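Fiber (Bovine adenovirus 4, PDB 4UE0) forms the trimeric head domain at the tip of the virus fibre and probably attaches the virion to a receptor on the host cell. Local coordinates at residues Ile35-Cys40 with Ala113-Ile118; Ile52-Asp57 with Ser95-Asn100; Ala72-Gln77 with Tyr86-Ser91; Trp25-Ser30 with Leu60-Val65; Ser47-Ile52 with Ser103-Asn108. One frame throughout, in Å; residues are numbered along the deposited sequence. Where two conformers were deposited one is given.

Contact 1: residues Ile35-Cys40 with Ala113-Ile118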
# COMPACT_ATOMS: atom_id res chain seq x y z
N ILE A 35 -4.94 15.83 3.87
CA ILE A 35 -4.15 14.63 3.63
C ILE A 35 -3.13 14.94 2.52
O ILE A 35 -3.47 15.50 1.48
CB ILE A 35 -5.00 13.44 3.18
CG1 ILE A 35 -6.23 13.30 4.07
CG2 ILE A 35 -4.17 12.18 3.23
CD1 ILE A 35 -7.25 12.33 3.51
N TYR A 36 -1.88 14.57 2.80
CA TYR A 36 -0.75 14.74 1.89
C TYR A 36 -0.30 13.35 1.49
O TYR A 36 0.10 12.56 2.35
CB TYR A 36 0.38 15.50 2.56
CG TYR A 36 -0.05 16.87 2.99
CD1 TYR A 36 -0.03 17.91 2.10
CD2 TYR A 36 -0.54 17.10 4.27
CE1 TYR A 36 -0.47 19.18 2.45
CE2 TYR A 36 -0.97 18.37 4.64
CZ TYR A 36 -0.93 19.40 3.72
OH TYR A 36 -1.35 20.66 4.07
N ILE A 37 -0.40 13.04 0.20
CA ILE A 37 -0.11 11.70 -0.33
C ILE A 37 1.09 11.80 -1.27
O ILE A 37 1.13 12.68 -2.15
CB ILE A 37 -1.34 11.11 -1.06
CG1 ILE A 37 -2.46 10.82 -0.06
CG2 ILE A 37 -0.98 9.84 -1.81
CD1 ILE A 37 -3.83 10.75 -0.66
N LEU A 38 2.03 10.89 -1.09
CA LEU A 38 3.16 10.73 -1.99
C LEU A 38 3.22 9.28 -2.42
O LEU A 38 3.26 8.39 -1.57
CB LEU A 38 4.48 11.10 -1.31
CG LEU A 38 5.74 11.01 -2.17
CD1 LEU A 38 5.69 11.93 -3.38
CD2 LEU A 38 6.98 11.32 -1.34
N ASN A 39 3.26 9.04 -3.73
CA ASN A 39 3.50 7.70 -4.15
C ASN A 39 4.52 7.56 -5.22
O ASN A 39 4.95 8.52 -5.82
CB ASN A 39 2.22 7.05 -4.51
CG ASN A 39 1.51 7.75 -5.58
OD1 ASN A 39 2.11 8.26 -6.55
ND2 ASN A 39 0.20 7.86 -5.41
N CYS A 40 4.93 6.33 -5.41
CA CYS A 40 5.96 6.00 -6.35
C CYS A 40 5.61 4.70 -7.03
O CYS A 40 5.25 3.73 -6.37
CB CYS A 40 7.27 5.86 -5.58
SG CYS A 40 8.77 5.76 -6.58
N ALA A 113 6.03 -0.66 -5.85
CA ALA A 113 5.44 0.63 -5.67
C ALA A 113 5.08 0.85 -4.20
O ALA A 113 4.75 -0.08 -3.46
CB ALA A 113 4.18 0.73 -6.51
N TRP A 114 5.09 2.11 -3.79
CA TRP A 114 4.76 2.46 -2.41
C TRP A 114 3.98 3.73 -2.37
O TRP A 114 4.00 4.55 -3.29
CB TRP A 114 6.03 2.57 -1.54
CG TRP A 114 7.10 3.48 -2.06
CD1 TRP A 114 8.21 3.12 -2.75
CD2 TRP A 114 7.21 4.91 -1.87
NE1 TRP A 114 8.99 4.20 -3.00
CE2 TRP A 114 8.38 5.32 -2.50
CE3 TRP A 114 6.40 5.88 -1.26
CZ2 TRP A 114 8.76 6.66 -2.56
CZ3 TRP A 114 6.76 7.20 -1.35
CH2 TRP A 114 7.94 7.57 -1.99
N THR A 115 3.30 3.91 -1.25
CA THR A 115 2.56 5.11 -0.98
C THR A 115 2.73 5.54 0.47
O THR A 115 2.66 4.70 1.35
CB THR A 115 1.02 4.94 -1.18
OG1 THR A 115 0.73 4.58 -2.54
CG2 THR A 115 0.26 6.23 -0.82
N ALA A 116 2.89 6.83 0.68
CA ALA A 116 2.97 7.43 2.01
C ALA A 116 1.83 8.42 2.17
O ALA A 116 1.40 9.06 1.21
CB ALA A 116 4.29 8.16 2.20
N SER A 117 1.35 8.60 3.40
CA SER A 117 0.26 9.53 3.68
C SER A 117 0.48 10.19 5.03
O SER A 117 0.70 9.48 6.03
CB SER A 117 -1.09 8.75 3.77
OG SER A 117 -2.15 9.59 4.22
N ILE A 118 0.40 11.52 5.04
CA ILE A 118 0.42 12.31 6.26
C ILE A 118 -0.90 13.07 6.35
O ILE A 118 -1.33 13.68 5.38
CB ILE A 118 1.60 13.29 6.26
CG1 ILE A 118 2.90 12.56 6.50
CG2 ILE A 118 1.43 14.35 7.35
CD1 ILE A 118 4.15 13.39 6.34
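Trp114 and Cys40 bury the most surface here, followed by Ile118 and Leu38. They share one face of an antiparallel strand pair. Trp114 holds its CG in the crowded position between its own N and carbonyl carbon (chi1 54°), and the indole leans over strand 35-40. Cys40 CB makes a CH-pi contact over the indole face, offset toward the rim, 3.3 Å from Trp114 CE2. The sulfur, anti to the backbone N, meets the ring obliquely, with Cys40 SG 3.9 Å from Trp114 NE1. Leu38 runs beside the indole, and its CD2 meets the ring edge at Trp114 CH2, 3.9 Å away. Six backbone hydrogen bonds join the pairs Tyr36-Ile118, Leu38-Ala116 and Cys40-Trp114. The bond from Ala116 N to Leu38 O is 2.8 Å long and almost straight (173°). On the other face Ile35 CG2 comes within 3.4 Å of Ser117 OG, which is hydrogen-bonded to the hydroxyl of Ser41 of the second subunit. Strand 114-120 is an outermost strand of its sheet within the chain, and there it meets that subunit. Strand 19-29 flanks strand 34-40 on its far side. Trp114 packs on strands 70-77 and 83-93, and Leu38 on Ile90 of the latter.

Contact 2: residues Ile52-Asp57 with Ser95-Asn100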
# COMPACT_ATOMS: atom_id res chain seq x y z
N ILE A 52 18.00 8.42 -3.17
CA ILE A 52 17.66 9.07 -4.42
C ILE A 52 17.29 10.50 -4.08
O ILE A 52 16.47 10.73 -3.21
CB ILE A 52 16.48 8.38 -5.12
CG1 ILE A 52 16.86 6.96 -5.53
CG2 ILE A 52 16.02 9.18 -6.31
CD1 ILE A 52 15.68 6.13 -6.02
N TYR A 53 17.94 11.46 -4.73
CA TYR A 53 17.68 12.86 -4.45
C TYR A 53 17.51 13.62 -5.76
O TYR A 53 18.00 13.19 -6.82
CB TYR A 53 18.82 13.46 -3.61
CG TYR A 53 20.15 13.33 -4.24
CD1 TYR A 53 20.54 14.16 -5.30
CD2 TYR A 53 21.02 12.34 -3.85
CE1 TYR A 53 21.73 13.98 -5.93
CE2 TYR A 53 22.25 12.19 -4.46
CZ TYR A 53 22.60 13.02 -5.52
OH TYR A 53 23.82 12.85 -6.16
N PHE A 54 16.86 14.75 -5.69
CA PHE A 54 16.58 15.56 -6.85
C PHE A 54 16.02 16.89 -6.40
O PHE A 54 15.61 17.07 -5.26
CB PHE A 54 15.60 14.83 -7.79
CG PHE A 54 14.28 14.51 -7.15
CD1 PHE A 54 14.12 13.36 -6.38
CD2 PHE A 54 13.21 15.37 -7.32
CE1 PHE A 54 12.91 13.09 -5.79
CE2 PHE A 54 12.00 15.11 -6.74
CZ PHE A 54 11.85 13.97 -5.98
N GLN A 55 15.96 17.81 -7.34
CA GLN A 55 15.44 19.14 -7.07
C GLN A 55 13.96 19.14 -7.42
O GLN A 55 13.55 18.74 -8.52
CB GLN A 55 16.24 20.19 -7.84
CG GLN A 55 16.09 21.61 -7.33
CD GLN A 55 17.04 22.54 -8.03
OE1 GLN A 55 17.83 22.13 -8.89
NE2 GLN A 55 16.99 23.81 -7.68
N ALA A 56 13.16 19.58 -6.46
CA ALA A 56 11.72 19.48 -6.57
C ALA A 56 11.18 20.59 -7.37
O ALA A 56 11.69 21.71 -7.30
CB ALA A 56 11.06 19.50 -5.21
N ASP A 57 10.11 20.25 -8.07
CA ASP A 57 9.20 21.18 -8.71
C ASP A 57 8.22 21.76 -7.67
O ASP A 57 8.03 21.22 -6.56
CB ASP A 57 8.43 20.42 -9.81
CG ASP A 57 7.82 19.09 -9.29
OD1 ASP A 57 8.55 18.11 -9.11
OD2 ASP A 57 6.61 19.06 -9.07
N SER A 95 14.94 23.04 -1.74
CA SER A 95 14.23 22.48 -2.87
C SER A 95 14.67 21.03 -3.17
O SER A 95 14.18 20.45 -4.13
CB SER A 95 14.42 23.39 -4.09
OG SER A 95 15.80 23.59 -4.36
N ILE A 96 15.52 20.45 -2.33
CA ILE A 96 16.06 19.13 -2.58
C ILE A 96 15.25 18.10 -1.82
O ILE A 96 15.18 18.13 -0.59
CB ILE A 96 17.54 18.99 -2.15
CG1 ILE A 96 18.45 20.03 -2.82
CG2 ILE A 96 18.06 17.57 -2.44
CD1 ILE A 96 18.50 19.92 -4.33
N ILE A 97 14.64 17.18 -2.56
CA ILE A 97 13.96 16.03 -1.97
C ILE A 97 14.92 14.85 -1.92
O ILE A 97 15.60 14.55 -2.91
CB ILE A 97 12.70 15.69 -2.77
CG1 ILE A 97 11.75 16.90 -2.70
CG2 ILE A 97 12.04 14.41 -2.24
CD1 ILE A 97 10.43 16.75 -3.42
N SER A 98 14.96 14.18 -0.76
CA SER A 98 15.75 12.98 -0.55
C SER A 98 14.84 11.82 -0.16
O SER A 98 14.04 11.94 0.77
CB SER A 98 16.78 13.22 0.54
OG SER A 98 17.71 14.22 0.15
N ILE A 99 15.00 10.73 -0.90
CA ILE A 99 14.34 9.46 -0.64
C ILE A 99 15.42 8.53 -0.12
O ILE A 99 16.32 8.12 -0.86
CB ILE A 99 13.71 8.87 -1.94
CG1 ILE A 99 12.69 9.84 -2.55
CG2 ILE A 99 13.05 7.53 -1.64
CD1 ILE A 99 12.26 9.49 -3.94
N ASN A 100 15.34 8.20 1.16
CA ASN A 100 16.33 7.37 1.81
C ASN A 100 15.79 6.01 2.08
O ASN A 100 14.73 5.87 2.72
CB ASN A 100 16.81 8.02 3.11
CG ASN A 100 17.95 8.95 2.85
OD1 ASN A 100 19.07 8.51 2.57
ND2 ASN A 100 17.69 10.24 2.95
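The Phe54 ring has Ile97 over one face and the tip of Ile99 at its edge. Ile97 CB stands 3.7 Å from Phe54 CZ, offset toward the ring's rim, and makes a CH-pi contact. Ile99 CD1 reaches the edge near the ring plane, 4.1 Å from Phe54 CE1. The ring gets there because CG sits in the crowded position between N and carbonyl carbon (chi1 59°), which lays Phe54 alongside Ile97. Ile97 is extended to its CD1 (chi2 -179°), and this methyl presses on Ala56 CB at 3.3 Å, tighter than usual for two carbons. The Tyr53 ring leaves the other face and meets Phe16 edge to face. Backbone bonds pair Ile52 with Ile99 and Phe54 with Ile97. Those between Ile52 and Ile99 are the straighter, with Ile99 N 2.7 Å from Ile52 O. Past the strand, Ala56 N still bonds Ser95 O at 2.7 Å, almost along the C=O axis. Next, Asp57 caps helix 58-61 and forms a salt bridge with Arg12. Strand 51-55 is an outermost strand of its sheet within the chain. Strand 96-101 separates it from strand 83-93, and Ile52 and Phe54 pack on strands 8-16 and 19-29 of the facing sheet.

Contact 3: residues Ala72-Gln77 with Tyr86-Ser91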
# COMPACT_ATOMS: atom_id res chain seq x y z
N ALA A 72 7.34 5.26 4.41
CA ALA A 72 6.66 4.15 3.75
C ALA A 72 7.58 2.95 3.71
O ALA A 72 8.69 2.99 4.24
CB ALA A 72 6.22 4.55 2.35
N SER A 73 7.15 1.85 3.11
CA SER A 73 8.00 0.70 2.91
C SER A 73 7.83 0.15 1.51
O SER A 73 6.81 0.40 0.84
CB SER A 73 7.78 -0.41 3.93
OG SER A 73 6.54 -1.04 3.70
N CYS A 74 8.82 -0.59 1.07
CA CYS A 74 8.79 -1.29 -0.20
C CYS A 74 9.58 -2.56 -0.08
O CYS A 74 10.21 -2.81 0.96
CB CYS A 74 9.32 -0.38 -1.31
SG CYS A 74 11.05 0.05 -1.16
N THR A 75 9.56 -3.38 -1.13
CA THR A 75 10.26 -4.66 -1.11
C THR A 75 10.99 -4.90 -2.42
O THR A 75 10.69 -4.33 -3.46
CB THR A 75 9.31 -5.84 -0.86
OG1 THR A 75 8.45 -6.05 -1.99
CG2 THR A 75 8.49 -5.66 0.43
N GLN A 76 11.94 -5.83 -2.32
CA GLN A 76 12.50 -6.52 -3.49
C GLN A 76 12.48 -8.03 -3.23
O GLN A 76 12.64 -8.48 -2.10
CB GLN A 76 13.95 -6.12 -3.76
CG GLN A 76 14.12 -4.69 -4.22
CD GLN A 76 15.57 -4.38 -4.45
OE1 GLN A 76 16.40 -4.50 -3.54
NE2 GLN A 76 15.92 -4.00 -5.67
N GLN A 77 12.26 -8.78 -4.30
CA GLN A 77 12.30 -10.23 -4.27
C GLN A 77 13.64 -10.67 -4.81
O GLN A 77 13.97 -10.41 -5.97
CB GLN A 77 11.17 -10.79 -5.10
CG GLN A 77 11.15 -12.30 -5.17
CD GLN A 77 9.93 -12.84 -5.84
OE1 GLN A 77 8.83 -12.41 -5.58
NE2 GLN A 77 10.12 -13.83 -6.70
N TYR A 86 12.30 -2.70 2.81
CA TYR A 86 13.02 -1.45 3.03
C TYR A 86 12.11 -0.39 3.55
O TYR A 86 10.99 -0.23 3.05
CB TYR A 86 13.65 -0.94 1.74
CG TYR A 86 14.52 -1.94 1.04
CD1 TYR A 86 13.98 -2.81 0.10
CD2 TYR A 86 15.88 -2.03 1.28
CE1 TYR A 86 14.74 -3.72 -0.58
CE2 TYR A 86 16.67 -2.96 0.61
CZ TYR A 86 16.10 -3.79 -0.32
OH TYR A 86 16.89 -4.72 -0.98
N GLY A 87 12.60 0.35 4.54
CA GLY A 87 11.96 1.57 4.94
C GLY A 87 12.33 2.69 3.98
O GLY A 87 13.46 2.75 3.51
N VAL A 88 11.37 3.56 3.68
CA VAL A 88 11.54 4.67 2.74
C VAL A 88 11.17 5.96 3.46
O VAL A 88 10.05 6.10 3.92
CB VAL A 88 10.64 4.51 1.51
CG1 VAL A 88 11.02 5.57 0.49
CG2 VAL A 88 10.73 3.12 0.90
N THR A 89 12.16 6.82 3.65
CA THR A 89 11.95 8.10 4.34
C THR A 89 12.17 9.21 3.34
O THR A 89 13.24 9.28 2.74
CB THR A 89 12.93 8.22 5.53
OG1 THR A 89 12.71 7.12 6.44
CG2 THR A 89 12.70 9.53 6.27
N ILE A 90 11.16 10.05 3.15
CA ILE A 90 11.21 11.10 2.15
C ILE A 90 11.10 12.45 2.83
O ILE A 90 10.15 12.74 3.53
CB ILE A 90 10.10 10.97 1.10
CG1 ILE A 90 9.97 9.54 0.57
CG2 ILE A 90 10.41 11.94 -0.04
CD1 ILE A 90 8.95 8.66 1.28
N SER A 91 12.16 13.23 2.66
CA SER A 91 12.36 14.50 3.35
C SER A 91 12.74 15.60 2.33
O SER A 91 13.11 15.29 1.20
CB SER A 91 13.46 14.34 4.40
OG SER A 91 14.69 13.90 3.86
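A beta hairpin of strands 70-77 and 83-93 carries this contact, at one side of the four-stranded antiparallel sheet that also holds strands 96-101 and 51-55. The backbones form two hydrogen-bonded pairs, Ala72 with Val88 and Cys74 with Tyr86. Between them lies the non-hydrogen-bonded pair of Ser73 and Gly87. The straightest bond runs from Tyr86 N to Cys74 O, 2.8 Å at 176°. Val88 N approaches Ala72 O from above the carbonyl plane. The strands cross at 138°, so they diverge from strict antiparallel alignment. On the buried face Cys74 SG, between its own N and carbonyl carbon, touches Val88 CG2 at 3.7 Å. The same sulfur lies 4.0 Å from Tyr86 CB and meets the tyrosine ring only obliquely. Trp114 of the other sheet packs on Ala72, Cys74 and Val88. The opposite face looks to the trimer: Thr75 bonds Tyr71 of the third subunit, and Ser73 packs on Thr75 of the second. The Gln76 and Tyr86 side chains cross obliquely, with Gln76 CG 3.8 Å from Tyr86 CE1. The amide stands 65° from the ring plane. It is fixed by the loop before strand 114-120: OE1 accepts from Glu106 N and NE2 gives to Ile109 O. Gln76 OE1 also lies 2.6 Å from Tyr86 OH, at most a weak hydrogen bond, since the hydroxyl proton has another acceptor in reach.

Contact 4: residues Trp25-Ser30 with Leu60-Val65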
# COMPACT_ATOMS: atom_id res chain seq x y z
N TRP A 25 1.79 12.89 -6.39
CA TRP A 25 1.43 13.53 -5.14
C TRP A 25 0.01 14.04 -5.20
O TRP A 25 -0.53 14.32 -6.30
CB TRP A 25 2.41 14.67 -4.80
CG TRP A 25 2.43 15.77 -5.82
CD1 TRP A 25 3.28 15.89 -6.91
CD2 TRP A 25 1.56 16.90 -5.88
NE1 TRP A 25 2.97 17.02 -7.62
CE2 TRP A 25 1.91 17.66 -7.01
CE3 TRP A 25 0.50 17.34 -5.08
CZ2 TRP A 25 1.24 18.85 -7.36
CZ3 TRP A 25 -0.18 18.52 -5.43
CH2 TRP A 25 0.21 19.26 -6.55
N GLN A 26 -0.62 14.11 -4.02
CA GLN A 26 -1.98 14.66 -3.90
C GLN A 26 -2.12 15.39 -2.57
O GLN A 26 -1.52 14.99 -1.55
CB GLN A 26 -3.10 13.59 -3.99
CG GLN A 26 -2.89 12.43 -4.95
CD GLN A 26 -3.70 11.20 -4.55
OE1 GLN A 26 -3.24 10.06 -4.66
NE2 GLN A 26 -4.92 11.44 -4.05
N ILE A 27 -2.90 16.46 -2.58
CA ILE A 27 -3.34 17.14 -1.37
C ILE A 27 -4.87 17.04 -1.39
O ILE A 27 -5.52 17.49 -2.33
CB ILE A 27 -2.90 18.61 -1.31
CG1 ILE A 27 -1.38 18.67 -1.40
CG2 ILE A 27 -3.41 19.25 -0.01
CD1 ILE A 27 -0.83 20.08 -1.44
N ILE A 28 -5.41 16.44 -0.34
CA ILE A 28 -6.84 16.29 -0.21
C ILE A 28 -7.29 17.13 0.99
O ILE A 28 -7.10 16.74 2.11
CB ILE A 28 -7.22 14.81 -0.04
CG1 ILE A 28 -6.70 13.98 -1.22
CG2 ILE A 28 -8.73 14.68 0.09
CD1 ILE A 28 -6.69 12.50 -0.98
N PRO A 29 -7.84 18.33 0.72
CA PRO A 29 -8.27 19.20 1.81
C PRO A 29 -9.67 18.87 2.26
O PRO A 29 -10.51 18.43 1.45
CB PRO A 29 -8.20 20.60 1.18
CG PRO A 29 -8.38 20.38 -0.29
CD PRO A 29 -8.06 18.94 -0.60
N SER A 30 -9.91 19.05 3.56
CA SER A 30 -11.26 19.04 4.16
C SER A 30 -11.25 19.93 5.41
O SER A 30 -10.19 20.43 5.85
CB SER A 30 -11.73 17.61 4.50
OG SER A 30 -11.34 17.16 5.79
N LEU A 60 5.44 19.24 -6.24
CA LEU A 60 5.88 18.28 -5.26
C LEU A 60 6.27 18.94 -3.95
O LEU A 60 6.03 18.43 -2.84
CB LEU A 60 7.04 17.52 -5.84
CG LEU A 60 7.46 16.26 -5.15
CD1 LEU A 60 6.32 15.29 -4.85
CD2 LEU A 60 8.47 15.61 -6.06
N GLU A 61 6.91 20.10 -4.05
CA GLU A 61 7.31 20.77 -2.84
C GLU A 61 6.08 21.06 -1.96
O GLU A 61 6.23 21.16 -0.74
CB GLU A 61 8.03 22.07 -3.13
CG GLU A 61 9.51 21.98 -3.45
CD GLU A 61 10.15 23.35 -3.49
OE1 GLU A 61 9.77 24.15 -4.37
OE2 GLU A 61 11.02 23.64 -2.64
N SER A 62 4.89 21.22 -2.57
CA SER A 62 3.69 21.65 -1.85
C SER A 62 3.20 20.65 -0.81
O SER A 62 2.40 21.02 0.05
CB SER A 62 2.56 22.05 -2.84
OG SER A 62 1.93 20.94 -3.50
N ILE A 63 3.65 19.39 -0.88
CA ILE A 63 3.15 18.40 0.06
C ILE A 63 4.03 18.32 1.32
O ILE A 63 3.69 17.61 2.28
CB ILE A 63 2.98 16.99 -0.57
CG1 ILE A 63 4.34 16.34 -0.90
CG2 ILE A 63 2.05 17.02 -1.78
CD1 ILE A 63 4.25 14.88 -1.22
N PHE A 64 5.17 19.02 1.31
CA PHE A 64 6.10 18.98 2.44
C PHE A 64 5.83 20.14 3.39
O PHE A 64 6.60 21.07 3.50
CB PHE A 64 7.58 18.96 1.98
CG PHE A 64 7.96 17.68 1.26
CD1 PHE A 64 7.68 17.53 -0.09
CD2 PHE A 64 8.58 16.61 1.93
CE1 PHE A 64 8.02 16.40 -0.76
CE2 PHE A 64 8.91 15.45 1.24
CZ PHE A 64 8.62 15.35 -0.10
N VAL A 65 4.69 20.04 4.06
CA VAL A 65 4.20 21.08 4.95
C VAL A 65 4.58 20.77 6.38
O VAL A 65 4.81 21.68 7.17
CB VAL A 65 2.66 21.19 4.84
CG1 VAL A 65 2.06 21.99 5.99
CG2 VAL A 65 2.28 21.80 3.50
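A backbone nitrogen sits over the face of an indole in this contact. Leu60 N lies 3.6 Å from Trp25 NE1, offset toward the rim of the Trp25 ring, and has its polar partner in Asp57. Leu60 belongs to the short helix 58-61, and a type I beta turn from Glu61 to Phe64 leads on from it. Together they pack on strand 19-29, the second strand of a four-stranded antiparallel sheet. Leu60 CA also stands over the five-membered ring of Trp25 and makes a CH-pi contact. The CD1 methyl of Leu60 meets the pyrrole side, 3.7 Å from Trp25 CD1. The indole owes its place to a crowded first torsion (chi1 61°). Ile63 comes in obliquely near the base of the indole, beside CB and CE3. Its CG2 is 3.7 Å from Trp25 CE3 and 3.8 Å from Ile27 CG1, so one methyl joins both strand residues. Ser62 OG, bonded to Gly59 O, also faces the benzene ring, 3.7 Å from Trp25 CZ3. Backbone bonds to Gly10 and Arg8 and to Ile37 and Ile35 hold the strand between its neighbours. Beyond the indole, the CD1 methyl of Ile27 ends 3.5 Å from Ser62 OG.

Contact 5: residues Ser47-Ile52 with Ser103-Asn108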
# COMPACT_ATOMS: atom_id res chain seq x y z
N SER A 47 22.00 0.07 -9.47
CA SER A 47 23.14 0.06 -8.56
C SER A 47 22.59 -0.00 -7.14
O SER A 47 21.39 0.13 -6.91
CB SER A 47 24.04 1.28 -8.75
OG SER A 47 23.38 2.48 -8.42
N ASP A 48 23.48 -0.22 -6.19
CA ASP A 48 23.12 -0.43 -4.81
C ASP A 48 22.91 0.89 -4.09
O ASP A 48 23.57 1.19 -3.11
CB ASP A 48 24.15 -1.32 -4.11
CG ASP A 48 25.52 -0.68 -4.00
OD1 ASP A 48 25.86 0.18 -4.85
OD2 ASP A 48 26.27 -1.05 -3.06
N VAL A 49 21.95 1.65 -4.56
CA VAL A 49 21.66 2.95 -3.99
C VAL A 49 21.00 2.86 -2.62
O VAL A 49 20.21 1.95 -2.32
CB VAL A 49 20.83 3.86 -4.88
CG1 VAL A 49 21.48 4.09 -6.23
CG2 VAL A 49 19.46 3.32 -5.06
N THR A 50 21.34 3.85 -1.80
CA THR A 50 20.68 4.06 -0.52
C THR A 50 19.84 5.32 -0.54
O THR A 50 18.95 5.46 0.30
CB THR A 50 21.68 4.13 0.65
OG1 THR A 50 22.68 5.12 0.37
CG2 THR A 50 22.36 2.82 0.83
N THR A 51 20.15 6.25 -1.42
CA THR A 51 19.47 7.54 -1.46
C THR A 51 19.22 7.96 -2.89
O THR A 51 20.12 7.84 -3.73
CB THR A 51 20.29 8.66 -0.77
OG1 THR A 51 20.75 8.22 0.52
CG2 THR A 51 19.51 9.94 -0.67
N ILE A 52 18.00 8.42 -3.17
CA ILE A 52 17.66 9.07 -4.42
C ILE A 52 17.29 10.50 -4.08
O ILE A 52 16.47 10.73 -3.21
CB ILE A 52 16.48 8.38 -5.12
CG1 ILE A 52 16.86 6.96 -5.53
CG2 ILE A 52 16.02 9.18 -6.31
CD1 ILE A 52 15.68 6.13 -6.02
N SER A 103 18.34 0.38 3.81
CA SER A 103 19.56 -0.29 3.45
C SER A 103 19.70 -0.20 1.94
O SER A 103 18.75 0.20 1.24
CB SER A 103 19.60 -1.70 4.04
OG SER A 103 18.66 -2.53 3.51
N SER A 104 20.87 -0.56 1.44
CA SER A 104 21.11 -0.46 0.01
C SER A 104 20.22 -1.41 -0.78
O SER A 104 20.04 -2.56 -0.43
CB SER A 104 22.59 -0.69 -0.30
OG SER A 104 22.99 -2.01 0.04
N LEU A 105 19.69 -0.90 -1.87
CA LEU A 105 18.86 -1.71 -2.75
C LEU A 105 19.73 -2.71 -3.54
O LEU A 105 20.92 -2.49 -3.78
CB LEU A 105 18.09 -0.81 -3.71
CG LEU A 105 17.14 0.19 -3.06
CD1 LEU A 105 16.55 1.10 -4.13
CD2 LEU A 105 16.04 -0.50 -2.33
N GLU A 106 19.14 -3.84 -3.92
CA GLU A 106 19.80 -4.79 -4.80
C GLU A 106 19.73 -4.27 -6.23
O GLU A 106 18.64 -3.96 -6.73
CB GLU A 106 19.12 -6.15 -4.78
CG GLU A 106 19.06 -6.78 -3.41
CD GLU A 106 20.42 -7.18 -2.91
OE1 GLU A 106 21.25 -7.65 -3.71
OE2 GLU A 106 20.66 -7.03 -1.70
N PRO A 107 20.86 -4.22 -6.94
CA PRO A 107 20.79 -3.81 -8.33
C PRO A 107 19.96 -4.75 -9.21
O PRO A 107 20.02 -5.96 -9.04
CB PRO A 107 22.27 -3.86 -8.78
CG PRO A 107 23.08 -3.79 -7.53
CD PRO A 107 22.25 -4.50 -6.51
N ASN A 108 19.26 -4.18 -10.17
CA ASN A 108 18.63 -4.94 -11.26
C ASN A 108 17.50 -5.87 -10.81
O ASN A 108 17.21 -6.86 -11.46
CB ASN A 108 19.69 -5.67 -12.10
CG ASN A 108 20.80 -4.74 -12.53
OD1 ASN A 108 22.00 -5.01 -12.32
ND2 ASN A 108 20.40 -3.62 -13.09
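Two loops of the fibre head run side by side here in nearly opposite directions, beside strand 51-55, at the edge of its four-stranded sheet. One hydrogen bond joins them, from Leu105 N to Val49 O, 2.9 Å long and almost straight (173°). The donor stands 27° out of the carbonyl plane. One residue back, Asp48 CA points a C-H at Leu105 O, 3.2 Å away. The side chains add small packing contacts. Val49 CG2, in the crowded position between its N and carbonyl carbon, meets Leu105 CD1 obliquely at 3.8 Å. Pro107 places its CG 3.8 Å from Asp48 N, against the backbone after Ser47. The bend in the first loop is an inverse gamma turn centred on Asp48, with a weak bond from Val49 N back to Ser47 O. The turn lies just before the Val49 carbonyl that accepts from Leu105 N. Further out, Leu105 is the buried side chain here and packs on Phe43, Pro45 and Tyr86. Backbone bonds extend the pairing at each end, Thr50 with Phe101 and Asn108 with Pro45. Thr51 OG1 is bonded to Asn100, which ties the start of the strand to its neighbour. Near the strand end, the methyl Thr50 CG2, anti to the carbonyl carbon, lies over the other loop, 3.6 Å from Ser104 CA.

Contacts 1, 2 and 3 are strand pairs, each with regular backbone hydrogen bonds, whereas contact 4 sets a helix end and turn on a strand, and contact 5 joins two loops. Contact 3 is buried; contacts 1 and 2 have one face inward and the other more open. Contacts 1 and 4 share a sheet, in which strands 34-40 and 19-29 are neighbours. Contacts 2, 3 and 5 all reach the other sheet, and 2 and 5 share Ile52. The two sheets meet partly where Trp114 and Leu38 of contact 1 pack on Ile90. Contact 4 is buried and mostly apolar. Contact 5 lies at the surface with a single bond. Contacts 1 and 3 also touch neighbouring subunits.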